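Local coordinates for aminopeptidase-like protein (Chaetomium thermophilum, PDB 5JM6) that probably acts as a zinc-dependent metalloaminopeptidase of the M18 family and assembles as a dodecamer, at residues 163-166 and 167-171. Residues are numbered along the deposited sequence; the frame is centred on the assembly and turned at random.
Sequences GALN and ETWWD
The indole of Trp169 takes Leu165 CD2 over one face, 3.6 Å above the ring plane and offset toward the rim. The nearest ring atom to that methyl is Trp169 CE3, at 3.8 Å from Leu165 CD2. Asn166 OD1 lies at the indole edge, in plane, beside CD1. The Trp170 ring has Glu167 CA at its edge. These groups sit around a type I beta-turn, Asn166 to Trp169, in the loop joining strands 153-160 and 174-183 of the six-stranded antiparallel sheet. Trp169 N closes the turn on Asn166 O at 3.0 Å. The bond is fairly straight (164° at the hydrogen), but the donor stands above the carbonyl plane. An Asx turn overlaps it, with a weak bond from Thr168 N to Asn166 OD1. Asn166 holds CG between its own N and carbonyl carbon (chi1 53°), which brings OD1 back over the turn. The loop lies near the zinc site and the subunit interface: Asn166 ND2 donates to the backbone O of His485, a zinc ligand, and Asn166 packs on Met215 of the second subunit. Replacing Trp169 by an alanine would probably strip Leu165 CD2 of its flat partner and open a gap beside that methyl. Thr168 OG1 takes a hydrogen bond from Ile487 N and gives its own to Asn166 OD1 at 2.7 Å, tilted 18° from the amide carbonyl plane.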
loop_
_atom_site.group_PDB
_atom_site.type_symbol
_atom_site.label_atom_id
_atom_site.label_comp_id
_atom_site.label_asym_id
_atom_site.label_seq_id
_atom_site.Cartn_x
_atom_site.Cartn_y
_atom_site.Cartn_z
ATOM N N GLY A 163 12.969 19.418 24.047
ATOM C CA GLY A 163 11.934 18.821 23.225
ATOM C C GLY A 163 10.690 19.683 23.378
ATOM O O GLY A 163 9.561 19.223 23.202
ATOM N N ALA A 164 10.917 20.947 23.726
ATOM C CA ALA A 164 9.854 21.877 24.096
ATOM C C ALA A 164 8.931 22.350 22.977
ATOM O O ALA A 164 7.724 22.450 23.201
ATOM C CB ALA A 164 10.459 23.091 24.771
ATOM N N LEU A 165 9.434 22.600 21.772
ATOM C CA LEU A 165 8.585 23.352 20.868
ATOM C C LEU A 165 7.611 22.385 20.246
ATOM O O LEU A 165 7.851 21.793 19.199
ATOM C CB LEU A 165 9.409 24.038 19.773
ATOM C CG LEU A 165 10.442 25.081 20.193
ATOM C CD1 LEU A 165 11.411 25.366 19.057
ATOM C CD2 LEU A 165 9.735 26.351 20.619
ATOM N N ASN A 166 6.437 22.355 20.859
ATOM C CA ASN A 166 5.366 21.486 20.436
ATOM C C ASN A 166 4.256 22.395 19.977
ATOM O O ASN A 166 4.402 23.614 20.028
ATOM C CB ASN A 166 4.917 20.533 21.558
ATOM C CG ASN A 166 4.567 21.250 22.857
ATOM O OD1 ASN A 166 3.979 22.331 22.855
ATOM N ND2 ASN A 166 4.917 20.632 23.979
ATOM N N GLU A 167 3.154 21.813 19.530
ATOM C CA GLU A 167 2.090 22.593 18.918
ATOM C C GLU A 167 1.564 23.730 19.802
ATOM O O GLU A 167 1.142 24.760 19.285
ATOM C CB GLU A 167 0.940 21.672 18.502
ATOM C CG GLU A 167 0.419 20.757 19.597
ATOM C CD GLU A 167 1.098 19.399 19.592
ATOM O OE1 GLU A 167 2.330 19.349 19.789
ATOM O OE2 GLU A 167 0.402 18.383 19.383
ATOM N N THR A 168 1.613 23.575 21.122
ATOM C CA THR A 168 1.047 24.606 21.994
ATOM C C THR A 168 1.874 25.900 22.005
ATOM O O THR A 168 1.424 26.913 22.538
ATOM C CB THR A 168 0.885 24.106 23.448
ATOM O OG1 THR A 168 2.170 23.942 24.059
ATOM C CG2 THR A 168 0.132 22.785 23.480
ATOM N N TRP A 169 3.063 25.869 21.404
ATOM C CA TRP A 169 3.957 27.031 21.387
ATOM C C TRP A 169 3.652 28.043 20.278
ATOM O O TRP A 169 4.177 29.156 20.293
ATOM C CB TRP A 169 5.414 26.574 21.267
ATOM C CG TRP A 169 6.017 26.215 22.584
ATOM C CD1 TRP A 169 5.757 25.101 23.325
ATOM C CD2 TRP A 169 6.972 26.980 23.330
ATOM N NE1 TRP A 169 6.491 25.121 24.485
ATOM C CE2 TRP A 169 7.244 26.265 24.514
ATOM C CE3 TRP A 169 7.622 28.200 23.114
ATOM C CZ2 TRP A 169 8.141 26.726 25.475
ATOM C CZ3 TRP A 169 8.512 28.656 24.071
ATOM C CH2 TRP A 169 8.762 27.921 25.236
ATOM N N TRP A 170 2.812 27.656 19.321
ATOM C CA TRP A 170 2.432 28.548 18.227
ATOM C C TRP A 170 1.515 29.672 18.705
ATOM O O TRP A 170 0.655 29.453 19.557
ATOM C CB TRP A 170 1.721 27.777 17.115
ATOM C CG TRP A 170 2.535 26.740 16.399
ATOM C CD1 TRP A 170 2.751 25.455 16.799
ATOM C CD2 TRP A 170 3.200 26.884 15.135
ATOM N NE1 TRP A 170 3.523 24.795 15.875
ATOM C CE2 TRP A 170 3.814 25.649 14.845
ATOM C CE3 TRP A 170 3.349 27.939 14.229
ATOM C CZ2 TRP A 170 4.559 25.438 13.686
ATOM C CZ3 TRP A 170 4.089 27.727 13.078
ATOM C CH2 TRP A 170 4.686 26.487 12.818
ATOM N N ASP A 171 1.689 30.860 18.129
ATOM C CA ASP A 171 0.846 32.021 18.429
ATOM C C ASP A 171 0.736 32.307 19.926
ATOM O O ASP A 171 -0.351 32.579 20.437
ATOM C CB ASP A 171 -0.558 31.838 17.838
ATOM C CG ASP A 171 -0.549 31.707 16.323
ATOM O OD1 ASP A 171 -1.462 31.048 15.782
ATOM O OD2 ASP A 171 0.360 32.263 15.672
#